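Local coordinates for type VI immunity protein Atu4351 (Agrobacterium fabrum, PDB 6ITW) that probably protects its own cell as the immunity partner of a toxic type VI secretion effector, most likely by binding and neutralising that toxin, at residues A[64-68]-A[193-198]; A[79-85]-A[97-102]; A[89-93]-A[168-172]. Numbering follows the deposited sequence.

Following the chain from the N terminus, residues 64-68 open helix 66-73, and the chain then runs into the hairpin of strands 84-90 and 94-99. Interaction 2 closes the short loop at the open end of that hairpin, 79-85 against 97-102. Interaction 3 starts at the hairpin's other end, where segment 89-93, with its Ser90 to Gly93 turn, meets strand 169-173 from the C-terminal part; its loop crosses that of interaction 2. Interaction 1 closes last, bringing 193-198 back to 64-68, so its loop encloses both others. Interactions 1 and 3 touch, through Ala193 with Gly168 and Met197 with Phe89, and together fasten the C-terminal part to the GAD-like region; interaction 2 lies wholly within that region.

Interaction 1. Residues A[64-68]-A[193-198]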
ATOM      1  N   LYS A  64     -12.644   3.575   3.094  1.00 35.68           N
ATOM      2  CA  LYS A  64     -12.219   4.909   3.519  1.00 41.82           C
ATOM      3  C   LYS A  64     -11.148   5.503   2.608  1.00 37.92           C
ATOM      4  O   LYS A  64     -11.019   6.731   2.548  1.00 39.37           O
ATOM      5  CB  LYS A  64     -11.732   4.864   4.977  1.00 37.60           C
ATOM      6  CG  LYS A  64     -12.907   4.674   5.961  1.00 44.55           C
ATOM      7  CD  LYS A  64     -12.497   4.295   7.393  1.00 45.93           C
ATOM      8  CE  LYS A  64     -11.730   5.410   8.097  1.00 52.66           C
ATOM      9  NZ  LYS A  64     -11.727   5.227   9.591  1.00 49.88           N
ATOM     10  N   TYR A  65     -10.410   4.669   1.877  1.00 34.13           N
ATOM     11  CA  TYR A  65      -9.314   5.125   1.024  1.00 38.84           C
ATOM     12  C   TYR A  65      -9.567   4.913  -0.470  1.00 38.45           C
ATOM     13  O   TYR A  65      -8.620   5.018  -1.260  1.00 43.01           O
ATOM     14  CB  TYR A  65      -8.010   4.429   1.441  1.00 34.36           C
ATOM     15  CG  TYR A  65      -7.543   4.867   2.821  1.00 35.82           C
ATOM     16  CD1 TYR A  65      -8.099   4.310   3.976  1.00 36.38           C
ATOM     17  CD2 TYR A  65      -6.579   5.862   2.972  1.00 33.15           C
ATOM     18  CE1 TYR A  65      -7.695   4.713   5.247  1.00 32.57           C
ATOM     19  CE2 TYR A  65      -6.168   6.280   4.244  1.00 36.19           C
ATOM     20  CZ  TYR A  65      -6.732   5.696   5.375  1.00 33.71           C
ATOM     21  OH  TYR A  65      -6.328   6.077   6.630  1.00 29.39           O
ATOM     22  N   LYS A  66     -10.811   4.651  -0.893  1.00 39.71           N
ATOM     23  CA  LYS A  66     -11.061   4.346  -2.309  1.00 43.07           C
ATOM     24  C   LYS A  66     -10.832   5.560  -3.211  1.00 39.75           C
ATOM     25  O   LYS A  66     -10.460   5.400  -4.383  1.00 41.56           O
ATOM     26  CB  LYS A  66     -12.485   3.808  -2.501  1.00 42.79           C
ATOM     27  CG  LYS A  66     -13.571   4.813  -2.116  1.00 46.61           C
ATOM     28  CD  LYS A  66     -14.921   4.148  -1.816  1.00 55.46           C
ATOM     29  CE  LYS A  66     -15.694   3.791  -3.070  1.00 59.77           C
ATOM     30  NZ  LYS A  66     -17.170   3.816  -2.803  1.00 65.51           N
ATOM     31  N   SER A  67     -11.027   6.774  -2.696  1.00 35.64           N
ATOM     32  CA  SER A  67     -10.703   7.951  -3.491  1.00 34.71           C
ATOM     33  C   SER A  67      -9.223   7.996  -3.857  1.00 40.13           C
ATOM     34  O   SER A  67      -8.867   8.504  -4.930  1.00 39.48           O
ATOM     35  CB  SER A  67     -11.102   9.228  -2.752  1.00 40.50           C
ATOM     36  OG  SER A  67     -10.439   9.316  -1.500  1.00 51.81           O
ATOM     37  N   ILE A  68      -8.340   7.484  -2.990  1.00 39.74           N
ATOM     38  CA  ILE A  68      -6.921   7.486  -3.341  1.00 38.83           C
ATOM     39  C   ILE A  68      -6.674   6.547  -4.508  1.00 37.24           C
ATOM     40  O   ILE A  68      -5.964   6.895  -5.459  1.00 37.09           O
ATOM     41  CB  ILE A  68      -6.053   7.117  -2.126  1.00 35.19           C
ATOM     42  CG1 ILE A  68      -6.341   8.065  -0.957  1.00 37.14           C
ATOM     43  CG2 ILE A  68      -4.578   7.115  -2.496  1.00 27.98           C
ATOM     44  CD1 ILE A  68      -6.375   9.526  -1.328  1.00 33.66           C
ATOM     45  N   ALA A 193      -2.999  10.475   6.705  1.00 32.29           N
ATOM     46  CA  ALA A 193      -2.687   9.725   5.487  1.00 32.91           C
ATOM     47  C   ALA A 193      -3.653  10.061   4.352  1.00 34.03           C
ATOM     48  O   ALA A 193      -3.224  10.305   3.217  1.00 36.44           O
ATOM     49  CB  ALA A 193      -2.702   8.222   5.770  1.00 33.28           C
ATOM     50  N   LEU A 194      -4.963  10.084   4.636  1.00 28.14           N
ATOM     51  CA  LEU A 194      -5.936  10.316   3.567  1.00 32.26           C
ATOM     52  C   LEU A 194      -5.737  11.687   2.917  1.00 35.79           C
ATOM     53  O   LEU A 194      -5.794  11.810   1.689  1.00 32.66           O
ATOM     54  CB  LEU A 194      -7.366  10.183   4.099  1.00 28.70           C
ATOM     55  CG  LEU A 194      -8.465  10.364   3.036  1.00 36.78           C
ATOM     56  CD1 LEU A 194      -8.337   9.299   1.929  1.00 34.73           C
ATOM     57  CD2 LEU A 194      -9.862  10.328   3.663  1.00 31.78           C
ATOM     58  N   SER A 195      -5.516  12.728   3.728  1.00 30.87           N
ATOM     59  CA  SER A 195      -5.275  14.069   3.197  1.00 35.28           C
ATOM     60  C   SER A 195      -4.006  14.109   2.362  1.00 34.93           C
ATOM     61  O   SER A 195      -4.018  14.593   1.224  1.00 32.01           O
ATOM     62  CB  SER A 195      -5.148  15.086   4.334  1.00 31.91           C
ATOM     63  OG  SER A 195      -6.385  15.248   4.986  1.00 41.66           O
ATOM     64  N   ALA A 196      -2.883  13.663   2.949  1.00 33.79           N
ATOM     65  CA  ALA A 196      -1.602  13.674   2.247  1.00 31.89           C
ATOM     66  C   ALA A 196      -1.679  12.858   0.959  1.00 33.91           C
ATOM     67  O   ALA A 196      -1.224  13.310  -0.098  1.00 32.25           O
ATOM     68  CB  ALA A 196      -0.502  13.141   3.168  1.00 27.07           C
HETATM   69  N   MSE A 197      -2.280  11.667   1.020  1.00 31.41           N
HETATM   70  CA  MSE A 197      -2.393  10.824  -0.171  1.00 36.72           C
HETATM   71  C   MSE A 197      -3.295  11.469  -1.205  1.00 36.03           C
HETATM   72  O   MSE A 197      -3.088  11.296  -2.404  1.00 34.77           O
HETATM   73  CB  MSE A 197      -2.928   9.434   0.173  1.00 29.53           C
HETATM   74  CG  MSE A 197      -2.019   8.592   1.083  1.00 27.44           C
HETATM   75 SE   MSE A 197      -3.032   7.026   1.616  0.76 28.08          SE
HETATM   76  CE  MSE A 197      -1.520   5.965   2.291  1.00 26.00           C
ATOM     77  N   THR A 198      -4.304  12.216  -0.744  1.00 33.34           N
ATOM     78  CA  THR A 198      -5.165  12.919  -1.688  1.00 33.71           C
ATOM     79  C   THR A 198      -4.372  13.952  -2.485  1.00 38.24           C
ATOM     80  O   THR A 198      -4.596  14.121  -3.689  1.00 39.13           O
ATOM     81  CB  THR A 198      -6.340  13.560  -0.953  1.00 34.93           C
ATOM     82  OG1 THR A 198      -7.128  12.530  -0.338  1.00 32.19           O
ATOM     83  CG2 THR A 198      -7.225  14.350  -1.915  1.00 39.24           C
TER
HETATM   84  O   HOH W   1      -5.929   8.962   7.063  1.00 31.60           O
HETATM   85  O   HOH W   2      -9.687  12.075  -1.114  1.00 44.90           O
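Two helix beginnings meet here. Residues 64-68 lead into helix 66-73, with Tyr65 at its N-cap position and a weak Ile68 N to Tyr65 O bond (3.0 Å) in its first turn, while 193-198 is regular helix. The backbones come closest at Ile68 and Thr198, 5.9 Å between CA atoms, and stand 6.7 Å apart at Tyr65 CA and Leu194 CA. No direct hydrogen bond crosses the gap, so side chains and water do the joining.

Ile68 points at the second helix: its CD1 lies 3.8 Å from Met197 CB and 3.3 Å from Thr198 OG1, while its CG1 is 3.7 Å from Leu194 CD1. Leu194 bends its tip across the gap, placing that same CD1 4.0 Å from Tyr65 CD2. The Tyr65 ring has Ala193 CB at its edge, 4.3 Å from CE2, and makes an oblique Met-aromatic contact with selenomethionine Met197, whose SE sits 5.1 Å from the ring centroid.

Two waters link the two segments. One lies 2.9 Å from Tyr65 OH and accepts from Leu194 N at 2.8 Å; the other is 2.9 Å from Ser67 OG and donates to Thr198 OG1 at 2.7 Å. Thr198 OG1 donates back to Leu194 O, 2.5 Å away.

This apolar layer packs against the large mixed sheet. Phe89 of strand 84-90 meets Tyr65, Ala193 and Met197, and Ile95 of strand 94-99 meets Ile68 and Met197, so helix 66-73 of the GAD-like region and helix 193-200 of the Tdi1 C-terminal region pack side by side on the same two strands.

Interaction 2. Residues A[79-85]-A[97-102]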
ATOM      1  N   LEU A  79      -5.582  -1.870 -14.615  1.00 53.06           N
ATOM      2  CA  LEU A  79      -5.749  -1.758 -13.163  1.00 46.51           C
ATOM      3  C   LEU A  79      -6.877  -0.770 -12.894  1.00 46.23           C
ATOM      4  O   LEU A  79      -6.666   0.381 -12.505  1.00 47.16           O
ATOM      5  CB  LEU A  79      -4.451  -1.325 -12.498  1.00 40.47           C
ATOM      6  CG  LEU A  79      -3.307  -2.302 -12.695  1.00 44.41           C
ATOM      7  CD1 LEU A  79      -2.069  -1.781 -11.970  1.00 40.12           C
ATOM      8  CD2 LEU A  79      -3.730  -3.703 -12.223  1.00 40.73           C
ATOM      9  N   ASN A  80      -8.090  -1.241 -13.099  1.00 44.47           N
ATOM     10  CA  ASN A  80      -9.260  -0.385 -13.001  1.00 44.22           C
ATOM     11  C   ASN A  80      -9.527  -0.015 -11.543  1.00 45.44           C
ATOM     12  O   ASN A  80      -9.729  -0.912 -10.713  1.00 41.46           O
ATOM     13  CB  ASN A  80     -10.436  -1.131 -13.633  1.00 40.74           C
ATOM     14  CG  ASN A  80     -11.771  -0.475 -13.382  1.00 45.98           C
ATOM     15  OD1 ASN A  80     -11.872   0.718 -13.068  1.00 49.62           O
ATOM     16  ND2 ASN A  80     -12.823  -1.266 -13.521  1.00 51.63           N
ATOM     17  N   PRO A  81      -9.563   1.272 -11.192  1.00 44.25           N
ATOM     18  CA  PRO A  81      -9.779   1.638  -9.776  1.00 41.95           C
ATOM     19  C   PRO A  81     -11.009   0.990  -9.161  1.00 45.72           C
ATOM     20  O   PRO A  81     -10.983   0.629  -7.974  1.00 43.39           O
ATOM     21  CB  PRO A  81      -9.920   3.169  -9.807  1.00 39.85           C
ATOM     22  CG  PRO A  81      -9.610   3.609 -11.200  1.00 41.35           C
ATOM     23  CD  PRO A  81      -9.583   2.425 -12.108  1.00 40.23           C
ATOM     24  N   VAL A  82     -12.079   0.804  -9.946  1.00 46.63           N
ATOM     25  CA  VAL A  82     -13.320   0.220  -9.433  1.00 44.42           C
ATOM     26  C   VAL A  82     -13.108  -1.205  -8.942  1.00 41.91           C
ATOM     27  O   VAL A  82     -13.868  -1.689  -8.099  1.00 46.41           O
ATOM     28  CB  VAL A  82     -14.435   0.279 -10.515  1.00 48.01           C
ATOM     29  CG1 VAL A  82     -15.741  -0.320 -10.001  1.00 41.55           C
ATOM     30  CG2 VAL A  82     -14.694   1.720 -10.960  1.00 42.10           C
ATOM     31  N   ARG A  83     -12.077  -1.890  -9.431  1.00 41.94           N
ATOM     32  CA  ARG A  83     -11.791  -3.268  -9.044  1.00 42.27           C
ATOM     33  C   ARG A  83     -10.496  -3.384  -8.238  1.00 41.25           C
ATOM     34  O   ARG A  83      -9.905  -4.472  -8.149  1.00 38.68           O
ATOM     35  CB  ARG A  83     -11.740  -4.150 -10.296  1.00 44.77           C
ATOM     36  CG  ARG A  83     -13.081  -4.171 -11.035  1.00 47.52           C
ATOM     37  CD  ARG A  83     -12.995  -4.795 -12.427  1.00 48.21           C
ATOM     38  NE  ARG A  83     -12.661  -6.212 -12.388  1.00 50.83           N
ATOM     39  CZ  ARG A  83     -13.533  -7.171 -12.066  1.00 66.13           C
ATOM     40  NH1 ARG A  83     -14.783  -6.846 -11.739  1.00 59.96           N
ATOM     41  NH2 ARG A  83     -13.159  -8.452 -12.060  1.00 52.99           N
ATOM     42  N   THR A  84     -10.040  -2.281  -7.648  1.00 41.16           N
ATOM     43  CA  THR A  84      -8.784  -2.264  -6.908  1.00 41.94           C
ATOM     44  C   THR A  84      -9.041  -1.674  -5.535  1.00 35.96           C
ATOM     45  O   THR A  84      -9.623  -0.589  -5.416  1.00 38.77           O
ATOM     46  CB  THR A  84      -7.709  -1.467  -7.644  1.00 39.57           C
ATOM     47  OG1 THR A  84      -7.660  -1.887  -9.018  1.00 38.43           O
ATOM     48  CG2 THR A  84      -6.340  -1.687  -6.976  1.00 35.54           C
ATOM     49  N   HIS A  85      -8.612  -2.387  -4.503  1.00 34.48           N
ATOM     50  CA  HIS A  85      -9.047  -2.093  -3.144  1.00 36.81           C
ATOM     51  C   HIS A  85      -7.835  -1.949  -2.242  1.00 31.40           C
ATOM     52  O   HIS A  85      -7.023  -2.874  -2.142  1.00 34.52           O
ATOM     53  CB  HIS A  85      -9.989  -3.191  -2.650  1.00 34.92           C
ATOM     54  CG  HIS A  85     -11.033  -3.542  -3.658  1.00 40.08           C
ATOM     55  ND1 HIS A  85     -12.049  -2.673  -4.002  1.00 43.85           N
ATOM     56  CD2 HIS A  85     -11.183  -4.631  -4.448  1.00 37.66           C
ATOM     57  CE1 HIS A  85     -12.796  -3.228  -4.939  1.00 45.15           C
ATOM     58  NE2 HIS A  85     -12.291  -4.415  -5.229  1.00 43.86           N
ATOM     59  N   ALA A  97      -2.664  -3.179  -2.130  1.00 34.73           N
ATOM     60  CA  ALA A  97      -4.010  -3.181  -2.684  1.00 34.64           C
ATOM     61  C   ALA A  97      -4.307  -4.529  -3.323  1.00 37.72           C
ATOM     62  O   ALA A  97      -3.407  -5.265  -3.735  1.00 34.60           O
ATOM     63  CB  ALA A  97      -4.204  -2.074  -3.728  1.00 31.49           C
ATOM     64  N   TRP A  98      -5.586  -4.856  -3.409  1.00 33.32           N
ATOM     65  CA  TRP A  98      -6.002  -6.081  -4.075  1.00 37.87           C
ATOM     66  C   TRP A  98      -6.747  -5.717  -5.350  1.00 38.10           C
ATOM     67  O   TRP A  98      -7.785  -5.037  -5.302  1.00 38.38           O
ATOM     68  CB  TRP A  98      -6.883  -6.933  -3.166  1.00 37.31           C
ATOM     69  CG  TRP A  98      -7.356  -8.166  -3.842  1.00 41.44           C
ATOM     70  CD1 TRP A  98      -8.589  -8.375  -4.409  1.00 40.79           C
ATOM     71  CD2 TRP A  98      -6.606  -9.367  -4.047  1.00 38.66           C
ATOM     72  NE1 TRP A  98      -8.648  -9.640  -4.940  1.00 39.07           N
ATOM     73  CE2 TRP A  98      -7.449 -10.275  -4.726  1.00 39.93           C
ATOM     74  CE3 TRP A  98      -5.308  -9.772  -3.707  1.00 40.79           C
ATOM     75  CZ2 TRP A  98      -7.032 -11.564  -5.081  1.00 39.41           C
ATOM     76  CZ3 TRP A  98      -4.891 -11.053  -4.059  1.00 39.62           C
ATOM     77  CH2 TRP A  98      -5.756 -11.933  -4.742  1.00 42.69           C
ATOM     78  N   ASN A  99      -6.223  -6.162  -6.484  1.00 38.66           N
ATOM     79  CA  ASN A  99      -6.899  -5.993  -7.766  1.00 41.92           C
ATOM     80  C   ASN A  99      -7.650  -7.282  -8.080  1.00 38.96           C
ATOM     81  O   ASN A  99      -7.059  -8.373  -8.045  1.00 37.22           O
ATOM     82  CB  ASN A  99      -5.914  -5.665  -8.890  1.00 38.22           C
ATOM     83  CG  ASN A  99      -6.596  -5.595 -10.249  1.00 44.05           C
ATOM     84  OD1 ASN A  99      -6.740  -6.610 -10.936  1.00 43.54           O
ATOM     85  ND2 ASN A  99      -7.046  -4.401 -10.629  1.00 41.27           N
ATOM     86  N   GLU A 100      -8.943  -7.151  -8.402  1.00 37.39           N
ATOM     87  CA  GLU A 100      -9.792  -8.328  -8.589  1.00 43.47           C
ATOM     88  C   GLU A 100      -9.361  -9.180  -9.776  1.00 45.42           C
ATOM     89  O   GLU A 100      -9.625 -10.388  -9.790  1.00 42.97           O
ATOM     90  CB  GLU A 100     -11.246  -7.914  -8.767  1.00 42.27           C
ATOM     91  CG  GLU A 100     -11.901  -7.403  -7.519  1.00 40.34           C
ATOM     92  CD  GLU A 100     -13.258  -6.810  -7.818  1.00 47.67           C
ATOM     93  OE1 GLU A 100     -14.016  -7.443  -8.584  1.00 55.08           O
ATOM     94  OE2 GLU A 100     -13.566  -5.711  -7.303  1.00 43.21           O
ATOM     95  N   ASP A 101      -8.690  -8.587 -10.767  1.00 42.17           N
ATOM     96  CA  ASP A 101      -8.267  -9.325 -11.954  1.00 42.23           C
ATOM     97  C   ASP A 101      -6.826  -9.798 -11.886  1.00 45.77           C
ATOM     98  O   ASP A 101      -6.517 -10.872 -12.411  1.00 46.16           O
ATOM     99  CB  ASP A 101      -8.460  -8.459 -13.214  1.00 42.36           C
ATOM    100  CG  ASP A 101      -9.883  -7.927 -13.340  1.00 47.25           C
ATOM    101  OD1 ASP A 101     -10.830  -8.751 -13.399  1.00 51.64           O
ATOM    102  OD2 ASP A 101     -10.066  -6.688 -13.353  1.00 45.71           O
ATOM    103  N   TYR A 102      -5.931  -9.038 -11.249  1.00 48.36           N
ATOM    104  CA  TYR A 102      -4.507  -9.350 -11.302  1.00 44.69           C
ATOM    105  C   TYR A 102      -3.869  -9.486  -9.922  1.00 43.50           C
ATOM    106  O   TYR A 102      -2.637  -9.608  -9.829  1.00 42.81           O
ATOM    107  CB  TYR A 102      -3.785  -8.296 -12.152  1.00 45.50           C
ATOM    108  CG  TYR A 102      -4.297  -8.243 -13.587  1.00 44.92           C
ATOM    109  CD1 TYR A 102      -3.873  -9.168 -14.547  1.00 47.01           C
ATOM    110  CD2 TYR A 102      -5.224  -7.277 -13.975  1.00 53.00           C
ATOM    111  CE1 TYR A 102      -4.360  -9.117 -15.877  1.00 48.72           C
ATOM    112  CE2 TYR A 102      -5.723  -7.216 -15.284  1.00 49.90           C
ATOM    113  CZ  TYR A 102      -5.286  -8.134 -16.230  1.00 51.63           C
ATOM    114  OH  TYR A 102      -5.786  -8.046 -17.519  1.00 56.50           O
TER
HETATM  115  O   HOH W   3      -8.647  -4.085 -13.200  1.00 45.56           O
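Arg83 and Asp101 form the strongest link: a two-pronged salt bridge with NE 2.8 Å from OD2 and NH2 2.7 Å from OD1. Glu100 adds charge over one face of the guanidinium, its OE1 3.3 Å from Arg83 NH1 without an N-H aimed at it, and its OE2 accepts from His85 NE2 at 2.8 Å. The backbone ladder follows, with His85 N to Trp98 O (2.9 Å), Trp98 N to His85 O (2.8 Å) and Glu100 N to Arg83 O (2.9 Å).

Thr84 and Asn99 form the non-hydrogen-bonded pair, CA atoms 4.3 Å apart, yet their side chains bond: Asn99 ND2 gives to Thr84 OG1 at 3.0 Å. Thr84 OG1 gives to Asn80 O. A water bridges Asn80 N, Asn99 ND2 and Asp101 OD2. Asn99 OD1 accepts from Asp101 N (2.8 Å) in an Asx turn and from Tyr102 N (2.6 Å).

Further out, Thr84 CG2 rests 3.9 Å from Ala97 CB and Leu79 CD2 reaches 4.3 Å from Tyr102 CD2. Helix 66-73 packs on Thr84, whereas Trp98 meets helix 128-137 on the other face. This is the open end of an antiparallel beta hairpin, two adjacent inner strands of the large mixed sheet within the GAD-like region.

Interaction 3. Residues A[89-93]-A[168-172]; sequences FSAFG and GQIYS
Ile170 is the apolar centre. It points at 89-93 with chi1 p and chi2 t, bringing CG2 to 3.6 Å from Phe89 CE1 and 3.7 Å from Gly93 N. Phe89 has its CA-to-CB bond toward the strand, and chi1 p (39°) with chi2 90° sets CE1 there. Gly93, at phi/psi 86/13, fits close to Ile170: a CB would lie 2.9 Å from Ile170 CD1, a clash.

The backbone of 89-93 goes from extended at Phe89 (-152/150) into a type I turn from Ser90 to Gly93, with Ala91 near -67/-16 and Phe92 near -108/16. Gly93 N closes it on Ser90 O at 3.2 Å, and Phe92 N bonds to Ser90 OG at 3.1 Å, an ST turn. Residues 169-172 are extended, with Ile170 at -140/165 and Tyr171 at -85/130. CA atoms face each other at Ala91 and Ile170 (5.1 Å) and at Phe92 and Tyr171 (5.2 Å).

Further out, Tyr171 (chi1 m) brings CD2 to 3.9 Å from Ala91 CB and CB to 4.2 Å from Phe92 CD1; Phe92 is also m. Leu158 of helix 155-162 touches both aromatic side chains, and Tyr171 OH bonds to Gly163 O.

At the polar edge Tyr171 N gives to Ala91 O at 2.8 Å. A water donates to Phe92 O (3.0 Å) and Tyr171 O (2.7 Å).

Here a hairpin turn docks on a strand of the two-stranded C-terminal sheet. With a single direct bond and one water bridge beside a buried apolar centre, the chemistry implies that side-chain packing, more than sheet pairing, joins these parts.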
ATOM      1  N   PHE A  89      -1.116   0.107   4.289  1.00 33.74           N
ATOM      2  CA  PHE A  89       0.032   0.804   3.718  1.00 32.69           C
ATOM      3  C   PHE A  89       1.212   0.852   4.680  1.00 31.77           C
ATOM      4  O   PHE A  89       1.053   0.890   5.905  1.00 31.09           O
ATOM      5  CB  PHE A  89      -0.333   2.233   3.266  1.00 29.67           C
ATOM      6  CG  PHE A  89      -1.290   2.958   4.192  1.00 31.52           C
ATOM      7  CD1 PHE A  89      -0.810   3.730   5.250  1.00 29.68           C
ATOM      8  CD2 PHE A  89      -2.667   2.908   3.968  1.00 32.60           C
ATOM      9  CE1 PHE A  89      -1.682   4.433   6.070  1.00 31.24           C
ATOM     10  CE2 PHE A  89      -3.551   3.614   4.782  1.00 32.33           C
ATOM     11  CZ  PHE A  89      -3.058   4.371   5.836  1.00 33.12           C
ATOM     12  N   SER A  90       2.408   0.867   4.095  1.00 26.49           N
ATOM     13  CA  SER A  90       3.636   1.123   4.834  1.00 26.71           C
ATOM     14  C   SER A  90       3.585   2.447   5.575  1.00 30.62           C
ATOM     15  O   SER A  90       2.641   3.237   5.420  1.00 29.53           O
ATOM     16  CB  SER A  90       4.835   1.136   3.885  1.00 27.58           C
ATOM     17  OG  SER A  90       4.931   2.398   3.231  1.00 30.21           O
ATOM     18  N   ALA A  91       4.639   2.711   6.347  1.00 27.91           N
ATOM     19  CA  ALA A  91       4.776   3.954   7.087  1.00 29.85           C
ATOM     20  C   ALA A  91       4.955   5.175   6.186  1.00 33.91           C
ATOM     21  O   ALA A  91       4.810   6.313   6.664  1.00 32.04           O
ATOM     22  CB  ALA A  91       5.971   3.827   8.032  1.00 30.96           C
ATOM     23  N   PHE A  92       5.298   4.972   4.913  1.00 31.11           N
ATOM     24  CA  PHE A  92       5.477   6.055   3.954  1.00 30.68           C
ATOM     25  C   PHE A  92       4.353   6.107   2.920  1.00 32.71           C
ATOM     26  O   PHE A  92       4.497   6.759   1.881  1.00 36.21           O
ATOM     27  CB  PHE A  92       6.835   5.926   3.264  1.00 33.93           C
ATOM     28  CG  PHE A  92       7.983   5.808   4.233  1.00 37.78           C
ATOM     29  CD1 PHE A  92       8.625   6.943   4.710  1.00 32.44           C
ATOM     30  CD2 PHE A  92       8.387   4.567   4.699  1.00 35.70           C
ATOM     31  CE1 PHE A  92       9.651   6.839   5.630  1.00 38.30           C
ATOM     32  CE2 PHE A  92       9.426   4.458   5.617  1.00 36.66           C
ATOM     33  CZ  PHE A  92      10.060   5.593   6.080  1.00 36.47           C
ATOM     34  N   GLY A  93       3.236   5.435   3.174  1.00 31.75           N
ATOM     35  CA  GLY A  93       2.099   5.587   2.286  1.00 30.74           C
ATOM     36  C   GLY A  93       2.108   4.666   1.091  1.00 34.17           C
ATOM     37  O   GLY A  93       1.332   4.873   0.157  1.00 35.20           O
ATOM     38  N   GLY A 168      -3.979   5.677  10.664  1.00 36.14           N
ATOM     39  CA  GLY A 168      -4.428   6.698   9.753  1.00 29.63           C
ATOM     40  C   GLY A 168      -3.453   7.831   9.511  1.00 31.76           C
ATOM     41  O   GLY A 168      -3.838   8.821   8.873  1.00 34.58           O
ATOM     42  N   GLN A 169      -2.208   7.723   9.985  1.00 28.10           N
ATOM     43  CA  GLN A 169      -1.136   8.641   9.609  1.00 31.28           C
ATOM     44  C   GLN A 169      -0.008   7.925   8.874  1.00 33.03           C
ATOM     45  O   GLN A 169       0.126   6.702   8.950  1.00 35.94           O
ATOM     46  CB  GLN A 169      -0.508   9.317  10.817  1.00 34.78           C
ATOM     47  CG  GLN A 169      -1.427  10.126  11.664  1.00 36.43           C
ATOM     48  CD  GLN A 169      -0.671  10.642  12.864  1.00 40.12           C
ATOM     49  OE1 GLN A 169       0.094   9.893  13.499  1.00 38.88           O
ATOM     50  NE2 GLN A 169      -0.832  11.931  13.156  1.00 35.92           N
ATOM     51  N   ILE A 170       0.827   8.721   8.185  1.00 31.67           N
ATOM     52  CA  ILE A 170       2.060   8.261   7.544  1.00 35.56           C
ATOM     53  C   ILE A 170       3.134   9.327   7.754  1.00 32.31           C
ATOM     54  O   ILE A 170       2.844  10.466   8.117  1.00 31.69           O
ATOM     55  CB  ILE A 170       1.893   7.989   6.026  1.00 32.75           C
ATOM     56  CG1 ILE A 170       1.394   9.246   5.309  1.00 33.33           C
ATOM     57  CG2 ILE A 170       0.942   6.825   5.756  1.00 27.51           C
ATOM     58  CD1 ILE A 170       1.389   9.131   3.755  1.00 33.48           C
ATOM     59  N   TYR A 171       4.392   8.948   7.510  1.00 33.53           N
ATOM     60  CA  TYR A 171       5.482   9.917   7.388  1.00 34.48           C
ATOM     61  C   TYR A 171       5.516  10.439   5.957  1.00 36.66           C
ATOM     62  O   TYR A 171       5.518   9.655   5.004  1.00 35.71           O
ATOM     63  CB  TYR A 171       6.838   9.305   7.736  1.00 34.46           C
ATOM     64  CG  TYR A 171       6.904   8.673   9.111  1.00 35.84           C
ATOM     65  CD1 TYR A 171       6.594   9.408  10.253  1.00 32.01           C
ATOM     66  CD2 TYR A 171       7.287   7.338   9.267  1.00 35.55           C
ATOM     67  CE1 TYR A 171       6.665   8.831  11.516  1.00 32.65           C
ATOM     68  CE2 TYR A 171       7.369   6.746  10.538  1.00 37.10           C
ATOM     69  CZ  TYR A 171       7.056   7.506  11.654  1.00 37.70           C
ATOM     70  OH  TYR A 171       7.124   6.933  12.902  1.00 35.91           O
ATOM     71  N   SER A 172       5.552  11.756   5.816  1.00 32.83           N
ATOM     72  CA  SER A 172       5.431  12.428   4.540  1.00 34.96           C
ATOM     73  C   SER A 172       6.401  13.601   4.500  1.00 40.06           C
ATOM     74  O   SER A 172       6.628  14.259   5.525  1.00 35.23           O
ATOM     75  CB  SER A 172       3.992  12.934   4.339  1.00 32.45           C
ATOM     76  OG  SER A 172       3.801  13.528   3.056  1.00 36.43           O
TER
HETATM   77  O   HOH W   4       5.352   9.565   2.310  1.00 34.22           O